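Local coordinates for protein peptide ABC transporter permease (PDB 6EXS) that probably carries small peptides, among them a thioalcohol-conjugated dipeptide precursor of human axillary malodour, across the bacterial membrane as a POT-family transporter, at residues L21-F26 against L193-L198; N131-V136 against I153-V158. One frame throughout, in Å; residues are numbered along the deposited sequence.

Contact 1. Residues L21-F26 against L193-L198; sequences LFFVEF and LVWYLL. With OLC ((2R)-2,3-dihydroxypropyl (9Z)-octadec-9-enoate), chain I; OLC ((2R)-2,3-dihydroxypropyl (9Z)-octadec-9-enoate), chain L; OLC ((2R)-2,3-dihydroxypropyl (9Z)-octadec-9-enoate), chain J.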
ATOM      1  N   LEU A  21       1.098  17.351  10.110  1.00 35.49           N
ATOM      2  CA  LEU A  21       0.748  16.208   9.254  1.00 33.69           C
ATOM      3  C   LEU A  21       1.705  15.019   9.374  1.00 38.32           C
ATOM      4  O   LEU A  21       1.277  13.879   9.128  1.00 38.01           O
ATOM      5  CB  LEU A  21       0.545  16.626   7.797  1.00 32.92           C
ATOM      6  CG  LEU A  21      -0.583  17.661   7.605  1.00 38.04           C
ATOM      7  CD1 LEU A  21      -0.716  18.064   6.184  1.00 38.40           C
ATOM      8  CD2 LEU A  21      -1.924  17.183   8.173  1.00 38.88           C
ATOM      9  N   PHE A  22       2.958  15.263   9.817  1.00 34.32           N
ATOM     10  CA  PHE A  22       3.936  14.206  10.064  1.00 33.18           C
ATOM     11  C   PHE A  22       3.457  13.396  11.281  1.00 37.66           C
ATOM     12  O   PHE A  22       3.423  12.169  11.202  1.00 36.72           O
ATOM     13  CB  PHE A  22       5.352  14.785  10.291  1.00 34.80           C
ATOM     14  CG  PHE A  22       6.446  13.761  10.523  1.00 35.54           C
ATOM     15  CD1 PHE A  22       6.598  13.145  11.764  1.00 37.79           C
ATOM     16  CD2 PHE A  22       7.361  13.456   9.521  1.00 36.93           C
ATOM     17  CE1 PHE A  22       7.610  12.209  11.981  1.00 38.22           C
ATOM     18  CE2 PHE A  22       8.386  12.531   9.747  1.00 38.96           C
ATOM     19  CZ  PHE A  22       8.497  11.909  10.971  1.00 37.12           C
ATOM     20  N   PHE A  23       3.059  14.084  12.387  1.00 35.46           N
ATOM     21  CA  PHE A  23       2.550  13.461  13.622  1.00 35.17           C
ATOM     22  C   PHE A  23       1.255  12.700  13.343  1.00 37.88           C
ATOM     23  O   PHE A  23       1.089  11.590  13.844  1.00 37.19           O
ATOM     24  CB  PHE A  23       2.317  14.529  14.703  1.00 38.02           C
ATOM     25  CG  PHE A  23       2.005  14.045  16.107  1.00 39.92           C
ATOM     26  CD1 PHE A  23       0.720  13.641  16.454  1.00 43.60           C
ATOM     27  CD2 PHE A  23       2.974  14.072  17.102  1.00 41.54           C
ATOM     28  CE1 PHE A  23       0.415  13.265  17.770  1.00 44.93           C
ATOM     29  CE2 PHE A  23       2.669  13.694  18.414  1.00 44.72           C
ATOM     30  CZ  PHE A  23       1.393  13.295  18.741  1.00 43.36           C
ATOM     31  N   VAL A  24       0.344  13.294  12.546  1.00 34.50           N
ATOM     32  CA  VAL A  24      -0.942  12.694  12.160  1.00 33.84           C
ATOM     33  C   VAL A  24      -0.703  11.433  11.312  1.00 39.57           C
ATOM     34  O   VAL A  24      -1.246  10.375  11.638  1.00 40.28           O
ATOM     35  CB  VAL A  24      -1.864  13.726  11.453  1.00 37.06           C
ATOM     36  CG1 VAL A  24      -3.084  13.058  10.827  1.00 36.41           C
ATOM     37  CG2 VAL A  24      -2.286  14.836  12.407  1.00 37.32           C
ATOM     38  N   GLU A  25       0.128  11.536  10.250  1.00 36.62           N
ATOM     39  CA  GLU A  25       0.459  10.398   9.379  1.00 35.02           C
ATOM     40  C   GLU A  25       1.181   9.295  10.152  1.00 37.53           C
ATOM     41  O   GLU A  25       0.831   8.128   9.993  1.00 36.81           O
ATOM     42  CB  GLU A  25       1.271  10.848   8.153  1.00 35.99           C
ATOM     43  CG  GLU A  25       1.555   9.754   7.132  1.00 42.06           C
ATOM     44  CD  GLU A  25       0.418   9.286   6.245  1.00 56.10           C
ATOM     45  OE1 GLU A  25       0.706   8.537   5.286  1.00 65.77           O
ATOM     46  OE2 GLU A  25      -0.746   9.687   6.475  1.00 45.66           O
ATOM     47  N   PHE A  26       2.152   9.654  11.008  1.00 33.86           N
ATOM     48  CA  PHE A  26       2.862   8.657  11.822  1.00 33.55           C
ATOM     49  C   PHE A  26       1.906   7.703  12.540  1.00 38.69           C
ATOM     50  O   PHE A  26       2.097   6.494  12.454  1.00 39.05           O
ATOM     51  CB  PHE A  26       3.818   9.311  12.851  1.00 35.42           C
ATOM     52  CG  PHE A  26       4.394   8.304  13.821  1.00 36.63           C
ATOM     53  CD1 PHE A  26       5.498   7.533  13.474  1.00 38.96           C
ATOM     54  CD2 PHE A  26       3.803   8.090  15.061  1.00 39.00           C
ATOM     55  CE1 PHE A  26       6.010   6.577  14.358  1.00 39.84           C
ATOM     56  CE2 PHE A  26       4.316   7.129  15.942  1.00 41.63           C
ATOM     57  CZ  PHE A  26       5.409   6.373  15.578  1.00 39.08           C
ATOM     58  N   LEU A 193      -5.657  11.910  15.419  1.00 43.89           N
ATOM     59  CA  LEU A 193      -6.870  12.724  15.227  1.00 44.82           C
ATOM     60  C   LEU A 193      -6.897  13.957  16.159  1.00 48.75           C
ATOM     61  O   LEU A 193      -7.175  15.061  15.688  1.00 49.60           O
ATOM     62  CB  LEU A 193      -8.156  11.880  15.392  1.00 45.08           C
ATOM     63  CG  LEU A 193      -9.485  12.605  15.105  1.00 51.22           C
ATOM     64  CD1 LEU A 193      -9.727  12.771  13.620  1.00 51.80           C
ATOM     65  CD2 LEU A 193     -10.660  11.901  15.739  1.00 53.54           C
ATOM     66  N   VAL A 194      -6.588  13.761  17.458  1.00 43.41           N
ATOM     67  CA  VAL A 194      -6.548  14.818  18.478  1.00 43.79           C
ATOM     68  C   VAL A 194      -5.580  15.955  18.061  1.00 47.48           C
ATOM     69  O   VAL A 194      -5.942  17.131  18.151  1.00 48.74           O
ATOM     70  CB  VAL A 194      -6.235  14.208  19.879  1.00 47.66           C
ATOM     71  CG1 VAL A 194      -5.795  15.269  20.884  1.00 48.68           C
ATOM     72  CG2 VAL A 194      -7.435  13.434  20.414  1.00 47.49           C
ATOM     73  N   TRP A 195      -4.384  15.585  17.560  1.00 42.11           N
ATOM     74  CA  TRP A 195      -3.331  16.482  17.092  1.00 41.93           C
ATOM     75  C   TRP A 195      -3.788  17.342  15.899  1.00 45.48           C
ATOM     76  O   TRP A 195      -3.547  18.552  15.907  1.00 45.85           O
ATOM     77  CB  TRP A 195      -2.083  15.676  16.731  1.00 39.99           C
ATOM     78  CG  TRP A 195      -0.813  16.475  16.778  1.00 41.54           C
ATOM     79  CD1 TRP A 195      -0.132  16.999  15.717  1.00 44.26           C
ATOM     80  CD2 TRP A 195      -0.058  16.818  17.949  1.00 42.03           C
ATOM     81  NE1 TRP A 195       0.997  17.654  16.157  1.00 44.16           N
ATOM     82  CE2 TRP A 195       1.059  17.570  17.524  1.00 46.07           C
ATOM     83  CE3 TRP A 195      -0.228  16.577  19.322  1.00 43.88           C
ATOM     84  CZ2 TRP A 195       2.017  18.057  18.420  1.00 46.18           C
ATOM     85  CZ3 TRP A 195       0.715  17.078  20.211  1.00 46.20           C
ATOM     86  CH2 TRP A 195       1.819  17.811  19.759  1.00 46.88           C
ATOM     87  N   TYR A 196      -4.471  16.727  14.900  1.00 40.91           N
ATOM     88  CA  TYR A 196      -5.032  17.432  13.744  1.00 40.60           C
ATOM     89  C   TYR A 196      -6.060  18.450  14.251  1.00 44.95           C
ATOM     90  O   TYR A 196      -5.946  19.630  13.935  1.00 44.49           O
ATOM     91  CB  TYR A 196      -5.682  16.459  12.734  1.00 40.86           C
ATOM     92  CG  TYR A 196      -6.335  17.147  11.550  1.00 43.52           C
ATOM     93  CD1 TYR A 196      -7.665  17.567  11.606  1.00 45.85           C
ATOM     94  CD2 TYR A 196      -5.627  17.382  10.375  1.00 44.30           C
ATOM     95  CE1 TYR A 196      -8.260  18.229  10.534  1.00 46.31           C
ATOM     96  CE2 TYR A 196      -6.225  18.007   9.280  1.00 45.37           C
ATOM     97  CZ  TYR A 196      -7.539  18.439   9.369  1.00 53.37           C
ATOM     98  OH  TYR A 196      -8.121  19.080   8.303  1.00 55.50           O
ATOM     99  N   LEU A 197      -7.042  18.000  15.064  1.00 41.52           N
ATOM    100  CA  LEU A 197      -8.076  18.880  15.623  1.00 41.77           C
ATOM    101  C   LEU A 197      -7.471  20.074  16.390  1.00 45.75           C
ATOM    102  O   LEU A 197      -7.917  21.205  16.215  1.00 45.89           O
ATOM    103  CB  LEU A 197      -9.061  18.091  16.514  1.00 41.53           C
ATOM    104  CG  LEU A 197      -9.977  17.066  15.821  1.00 44.82           C
ATOM    105  CD1 LEU A 197     -10.724  16.255  16.836  1.00 44.87           C
ATOM    106  CD2 LEU A 197     -10.985  17.732  14.893  1.00 47.52           C
ATOM    107  N   LEU A 198      -6.431  19.824  17.187  1.00 41.68           N
ATOM    108  CA  LEU A 198      -5.772  20.874  17.958  1.00 42.48           C
ATOM    109  C   LEU A 198      -4.980  21.885  17.118  1.00 47.93           C
ATOM    110  O   LEU A 198      -5.016  23.085  17.417  1.00 48.16           O
ATOM    111  CB  LEU A 198      -4.812  20.259  19.004  1.00 41.65           C
ATOM    112  CG  LEU A 198      -5.407  19.672  20.275  1.00 45.70           C
ATOM    113  CD1 LEU A 198      -4.354  18.859  21.030  1.00 44.94           C
ATOM    114  CD2 LEU A 198      -6.014  20.759  21.162  1.00 47.46           C
TER
HETATM  115  C9  OLC I 508       2.734  14.717  23.056  1.00 77.60           C
HETATM  116  C8  OLC I 508       2.599  16.158  23.442  1.00 78.41           C
HETATM  117  C24 OLC I 508      -5.350  24.923  20.290  1.00 91.16           C
HETATM  118  C7  OLC I 508       1.462  16.408  24.435  1.00 78.82           C
HETATM  119  C6  OLC I 508       1.231  17.872  24.785  1.00 79.30           C
HETATM  120  C5  OLC I 508       0.267  18.607  23.860  1.00 78.63           C
HETATM  121  C4  OLC I 508      -0.077  20.011  24.325  1.00 79.29           C
HETATM  122  C3  OLC I 508      -1.325  20.591  23.681  1.00 80.74           C
HETATM  123  C2  OLC I 508      -1.574  22.046  24.064  1.00 83.46           C
HETATM  124  C21 OLC I 508      -4.288  23.923  22.349  1.00 90.00           C
HETATM  125  C1  OLC I 508      -2.976  22.505  23.785  1.00 86.93           C
HETATM  126  C22 OLC I 508      -4.105  24.309  20.898  1.00 91.56           C
HETATM  127  O19 OLC I 508      -3.946  22.149  24.405  1.00 87.43           O
HETATM  128  O25 OLC I 508      -6.333  23.943  19.972  1.00 90.11           O
HETATM  129  O23 OLC I 508      -3.024  25.242  20.809  1.00 93.59           O
HETATM  130  O20 OLC I 508      -3.010  23.372  22.758  1.00 88.90           O
HETATM  131  C24 OLC L 511      15.047  16.716   9.082  1.00 78.67           C
HETATM  132  C5  OLC L 511      11.563  12.308  15.272  1.00 81.84           C
HETATM  133  C4  OLC L 511      11.970  13.259  14.164  1.00 82.40           C
HETATM  134  C3  OLC L 511      10.855  13.543  13.173  1.00 82.86           C
HETATM  135  C2  OLC L 511      11.203  14.601  12.129  1.00 83.76           C
HETATM  136  C21 OLC L 511      14.355  14.575  10.195  1.00 81.17           C
HETATM  137  C1  OLC L 511      12.175  14.142  11.081  1.00 84.24           C
HETATM  138  C22 OLC L 511      14.359  15.380   8.918  1.00 79.86           C
HETATM  139  O19 OLC L 511      12.057  13.134  10.434  1.00 86.27           O
HETATM  140  O25 OLC L 511      15.199  17.366   7.830  1.00 78.45           O
HETATM  141  O23 OLC L 511      15.020  14.616   7.905  1.00 81.22           O
HETATM  142  O20 OLC L 511      13.198  15.002  10.954  1.00 82.65           O
HETATM  143  C24 OLC J 509     -12.177  20.784  12.496  1.00 85.29           C
HETATM  144  C6  OLC J 509     -10.251  17.848  20.595  1.00 83.77           C
HETATM  145  C5  OLC J 509     -10.380  19.361  20.678  1.00 83.76           C
HETATM  146  C4  OLC J 509     -10.610  20.040  19.338  1.00 83.14           C
HETATM  147  C3  OLC J 509     -10.693  21.557  19.425  1.00 82.70           C
HETATM  148  C2  OLC J 509     -10.448  22.266  18.096  1.00 82.07           C
HETATM  149  C21 OLC J 509     -12.116  21.726  14.834  1.00 84.49           C
HETATM  150  C1  OLC J 509     -11.583  22.195  17.115  1.00 83.03           C
HETATM  151  C22 OLC J 509     -11.310  21.252  13.646  1.00 85.16           C
HETATM  152  O19 OLC J 509     -12.731  22.453  17.365  1.00 84.08           O
HETATM  153  O25 OLC J 509     -12.877  21.866  11.894  1.00 85.81           O
HETATM  154  O23 OLC J 509     -10.438  22.296  13.208  1.00 85.49           O
HETATM  155  O20 OLC J 509     -11.147  21.832  15.904  1.00 83.30           O

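Contact 2. Residues N131-V136 against I153-V158; sequences NISNIV and IFYMSV. With OLC ((2R)-2,3-dihydroxypropyl (9Z)-octadec-9-enoate), chain L.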
ATOM      1  N   ASN A 131      -5.544  12.472   0.021  1.00 35.91           N
ATOM      2  CA  ASN A 131      -5.880  13.832   0.408  1.00 35.66           C
ATOM      3  C   ASN A 131      -4.906  14.472   1.381  1.00 39.30           C
ATOM      4  O   ASN A 131      -4.625  15.663   1.210  1.00 39.74           O
ATOM      5  CB  ASN A 131      -7.313  13.885   0.880  1.00 32.41           C
ATOM      6  CG  ASN A 131      -8.204  13.662  -0.326  1.00 44.24           C
ATOM      7  OD1 ASN A 131      -7.915  14.143  -1.436  1.00 39.24           O
ATOM      8  ND2 ASN A 131      -9.224  12.843  -0.191  1.00 28.66           N
ATOM      9  N   ILE A 132      -4.327  13.698   2.320  1.00 35.88           N
ATOM     10  CA  ILE A 132      -3.281  14.189   3.242  1.00 35.77           C
ATOM     11  C   ILE A 132      -2.017  14.562   2.428  1.00 40.68           C
ATOM     12  O   ILE A 132      -1.384  15.581   2.720  1.00 41.05           O
ATOM     13  CB  ILE A 132      -2.983  13.205   4.433  1.00 37.50           C
ATOM     14  CG1 ILE A 132      -1.992  13.826   5.454  1.00 37.89           C
ATOM     15  CG2 ILE A 132      -2.524  11.826   3.958  1.00 36.27           C
ATOM     16  CD1 ILE A 132      -2.178  13.431   6.924  1.00 40.65           C
ATOM     17  N   SER A 133      -1.706  13.753   1.377  1.00 36.18           N
ATOM     18  CA  SER A 133      -0.559  13.905   0.481  1.00 36.15           C
ATOM     19  C   SER A 133      -0.675  15.196  -0.302  1.00 41.55           C
ATOM     20  O   SER A 133       0.303  15.933  -0.442  1.00 42.60           O
ATOM     21  CB  SER A 133      -0.478  12.719  -0.475  1.00 39.80           C
ATOM     22  OG  SER A 133       0.755  12.038  -0.335  1.00 51.63           O
ATOM     23  N   ASN A 134      -1.889  15.467  -0.792  1.00 37.31           N
ATOM     24  CA  ASN A 134      -2.256  16.645  -1.543  1.00 37.36           C
ATOM     25  C   ASN A 134      -2.038  17.913  -0.701  1.00 43.12           C
ATOM     26  O   ASN A 134      -1.414  18.864  -1.191  1.00 43.96           O
ATOM     27  CB  ASN A 134      -3.703  16.514  -1.993  1.00 35.59           C
ATOM     28  CG  ASN A 134      -4.090  17.497  -3.049  1.00 52.29           C
ATOM     29  OD1 ASN A 134      -4.254  18.688  -2.785  1.00 46.90           O
ATOM     30  ND2 ASN A 134      -4.232  17.019  -4.272  1.00 46.70           N
ATOM     31  N   ILE A 135      -2.528  17.915   0.567  1.00 40.00           N
ATOM     32  CA  ILE A 135      -2.389  19.035   1.519  1.00 39.70           C
ATOM     33  C   ILE A 135      -0.914  19.393   1.714  1.00 40.67           C
ATOM     34  O   ILE A 135      -0.566  20.565   1.600  1.00 39.50           O
ATOM     35  CB  ILE A 135      -3.151  18.787   2.859  1.00 42.44           C
ATOM     36  CG1 ILE A 135      -4.682  18.760   2.622  1.00 42.49           C
ATOM     37  CG2 ILE A 135      -2.786  19.840   3.918  1.00 43.55           C
ATOM     38  CD1 ILE A 135      -5.501  18.012   3.704  1.00 44.77           C
ATOM     39  N   VAL A 136      -0.057  18.371   1.939  1.00 36.76           N
ATOM     40  CA  VAL A 136       1.405  18.476   2.114  1.00 36.35           C
ATOM     41  C   VAL A 136       2.049  19.289   0.967  1.00 40.83           C
ATOM     42  O   VAL A 136       2.752  20.265   1.234  1.00 41.93           O
ATOM     43  CB  VAL A 136       2.062  17.079   2.293  1.00 39.14           C
ATOM     44  CG1 VAL A 136       3.578  17.154   2.183  1.00 39.33           C
ATOM     45  CG2 VAL A 136       1.651  16.439   3.614  1.00 38.31           C
ATOM     46  N   ILE A 153      10.590  13.815   4.011  1.00 41.47           N
ATOM     47  CA  ILE A 153      10.314  13.909   5.459  1.00 39.97           C
ATOM     48  C   ILE A 153       8.924  13.299   5.751  1.00 42.22           C
ATOM     49  O   ILE A 153       8.822  12.449   6.624  1.00 40.99           O
ATOM     50  CB  ILE A 153      10.453  15.369   5.991  1.00 42.51           C
ATOM     51  CG1 ILE A 153      11.909  15.854   5.883  1.00 43.28           C
ATOM     52  CG2 ILE A 153       9.900  15.533   7.425  1.00 40.99           C
ATOM     53  CD1 ILE A 153      12.059  17.354   5.769  1.00 49.16           C
ATOM     54  N   PHE A 154       7.874  13.707   5.006  1.00 38.10           N
ATOM     55  CA  PHE A 154       6.517  13.188   5.222  1.00 37.59           C
ATOM     56  C   PHE A 154       6.443  11.653   5.173  1.00 44.62           C
ATOM     57  O   PHE A 154       5.773  11.044   6.009  1.00 43.88           O
ATOM     58  CB  PHE A 154       5.504  13.827   4.247  1.00 38.70           C
ATOM     59  CG  PHE A 154       4.095  13.279   4.329  1.00 38.59           C
ATOM     60  CD1 PHE A 154       3.256  13.630   5.378  1.00 40.80           C
ATOM     61  CD2 PHE A 154       3.610  12.419   3.356  1.00 39.60           C
ATOM     62  CE1 PHE A 154       1.956  13.127   5.447  1.00 40.87           C
ATOM     63  CE2 PHE A 154       2.312  11.908   3.432  1.00 41.70           C
ATOM     64  CZ  PHE A 154       1.491  12.277   4.469  1.00 39.61           C
ATOM     65  N   TYR A 155       7.146  11.030   4.212  1.00 43.01           N
ATOM     66  CA  TYR A 155       7.114   9.582   4.067  1.00 42.49           C
ATOM     67  C   TYR A 155       7.981   8.849   5.106  1.00 45.50           C
ATOM     68  O   TYR A 155       7.849   7.628   5.223  1.00 45.11           O
ATOM     69  CB  TYR A 155       7.421   9.162   2.629  1.00 44.18           C
ATOM     70  CG  TYR A 155       6.355   9.637   1.667  1.00 46.53           C
ATOM     71  CD1 TYR A 155       5.051   9.154   1.745  1.00 48.97           C
ATOM     72  CD2 TYR A 155       6.649  10.564   0.675  1.00 47.70           C
ATOM     73  CE1 TYR A 155       4.057   9.611   0.876  1.00 51.78           C
ATOM     74  CE2 TYR A 155       5.666  11.031  -0.196  1.00 48.99           C
ATOM     75  CZ  TYR A 155       4.370  10.555  -0.092  1.00 58.76           C
ATOM     76  OH  TYR A 155       3.411  11.011  -0.968  1.00 60.97           O
ATOM     77  N   MET A 156       8.777   9.587   5.923  1.00 41.40           N
ATOM     78  CA  MET A 156       9.561   9.015   7.027  1.00 40.81           C
ATOM     79  C   MET A 156       8.611   8.621   8.150  1.00 42.07           C
ATOM     80  O   MET A 156       8.862   7.634   8.838  1.00 41.71           O
ATOM     81  CB  MET A 156      10.593  10.002   7.566  1.00 44.17           C
ATOM     82  CG  MET A 156      11.846  10.080   6.734  1.00 49.32           C
ATOM     83  SD  MET A 156      13.053  11.267   7.388  1.00 55.58           S
ATOM     84  CE  MET A 156      13.550  10.420   8.938  1.00 51.95           C
ATOM     85  N   SER A 157       7.513   9.392   8.328  1.00 36.56           N
ATOM     86  CA  SER A 157       6.469   9.126   9.321  1.00 35.41           C
ATOM     87  C   SER A 157       5.780   7.795   9.017  1.00 37.91           C
ATOM     88  O   SER A 157       5.446   7.061   9.949  1.00 38.52           O
ATOM     89  CB  SER A 157       5.455  10.272   9.372  1.00 38.96           C
ATOM     90  OG  SER A 157       4.631  10.387   8.220  1.00 41.20           O
ATOM     91  N   VAL A 158       5.639   7.465   7.705  1.00 33.07           N
ATOM     92  CA  VAL A 158       5.049   6.235   7.159  1.00 31.82           C
ATOM     93  C   VAL A 158       5.871   5.011   7.611  1.00 36.36           C
ATOM     94  O   VAL A 158       5.337   4.137   8.298  1.00 35.55           O
ATOM     95  CB  VAL A 158       4.872   6.311   5.600  1.00 34.50           C
ATOM     96  CG1 VAL A 158       4.453   4.963   5.015  1.00 33.91           C
ATOM     97  CG2 VAL A 158       3.870   7.394   5.200  1.00 33.71           C
TER
HETATM   98  C24 OLC L 511      15.047  16.716   9.082  1.00 78.67           C
HETATM   99  C5  OLC L 511      11.563  12.308  15.272  1.00 81.84           C
HETATM  100  C4  OLC L 511      11.970  13.259  14.164  1.00 82.40           C
HETATM  101  C3  OLC L 511      10.855  13.543  13.173  1.00 82.86           C
HETATM  102  C2  OLC L 511      11.203  14.601  12.129  1.00 83.76           C
HETATM  103  C21 OLC L 511      14.355  14.575  10.195  1.00 81.17           C
HETATM  104  C1  OLC L 511      12.175  14.142  11.081  1.00 84.24           C
HETATM  105  C22 OLC L 511      14.359  15.380   8.918  1.00 79.86           C
HETATM  106  O19 OLC L 511      12.057  13.134  10.434  1.00 86.27           O
HETATM  107  O25 OLC L 511      15.199  17.366   7.830  1.00 78.45           O
HETATM  108  O23 OLC L 511      15.020  14.616   7.905  1.00 81.22           O
HETATM  109  O20 OLC L 511      13.198  15.002  10.954  1.00 82.65           O

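Contact 1. Residues L21-F26 against L193-L198
F23 and W195 meet face to face: the phenyl ring lies over the five-membered ring of the indole, centroids 3.8 Å apart and planes only 19° from parallel. The overlap is offset, with F23 CD1 closest, 3.2 Å from W195 CG near the rim of the indole. F23 CB also sits over that five-membered ring as a CH-pi donor, 4.0 Å from its centroid, so that the root of the phenylalanine side chain takes part as well as its ring. With CB pointing toward helix 178-204 and CG anti to the backbone N (chi1 -171°), the F23 ring is carried out over the indole; the two side chains cross at about a right angle. Next along each helix, V24 CG2 rests 3.8 Å from Y196 CB. L21 CD2 comes up to the edge of the Y196 ring near its plane, 4.3 Å from Y196 CD2. The helices carrying these residues, 16-44 and 178-204, are the first and sixth of the N-terminal six-helix bundle of the major facilitator fold; here they run antiparallel at 157°, with V24 and Y196 nearest in the backbone. Further out, the flanks of the contact meet lipid. C8 of one monoolein (chain I) approaches W195 CZ3 obliquely, while its hydroxyl O25 donates to L198 O at 3.0 Å. L197 packs on a second monoolein (chain J), and a third (chain L) sets C2 over one face of the F22 ring, its C3 lying 3.6 Å from F22 CZ. Y196 OH is hydrogen-bonded to R88 NE, while L21 also packs on I135 and V136.

Contact 2. Residues N131-V136 against I153-V158
V136 lays its CG2 over one face of the F154 ring, a CH-pi contact 3.9 Å from the ring centroid and 21° off the normal, with the methyl displaced toward CD1 and CE1. I132 adds to the apolar packing from an oblique direction, its CG1 3.9 Å from F154 CZ. With CG anti to the backbone N (chi1 176°), the F154 ring is held out toward helix 110-137, reaching across a gap where the segment axes come no closer than 11.9 Å. The two aromatics of 153-158 also pack on each other: CD2 of F154 lies over one face of Y155, while Y155 CZ sits at the F154 edge. Helices 110-137 and 147-174 are consecutive and antiparallel members of the N-terminal six-helix bundle of this MFS transporter. Across the contact the polar approach is between hydroxyls, S133 OG lying 2.9 Å from Y155 OH. Within 153-158, S157 OG donates to F154 O at 2.6 Å, nearly in line with the carbonyl (162°), and S157 N adds a weak bond to that same oxygen. This backbone bond is one of three i to i+3 bonds in a row, from M156 N to I153 O through the weak V158 N to Y155 O. V158 touches the bound conjugated peptide, while M156 reaches a monoolein (chain L), its CE 3.4 Å from O19.

In the fold
Both contacts are mostly buried and belong to the N-terminal bundle, but they share no helix: contact 1 joins the first helix to the sixth, and contact 2, nested inside that loop, joins the fourth to the fifth. Their centres lie about 11 Å apart and they touch directly, F22 CE2 approaching I153 O and E25 packing on S157 and V158. Contact 1 is entirely apolar across the helices and flanked by lipid, with a stacked aromatic pair at close helix spacing. Contact 2 lies nearer the centre of the chain, bridges wider-spaced helices with a single phenyl ring, adds hydroxyls, and reaches the peptide pocket through V158. One monoolein (chain L) touches both.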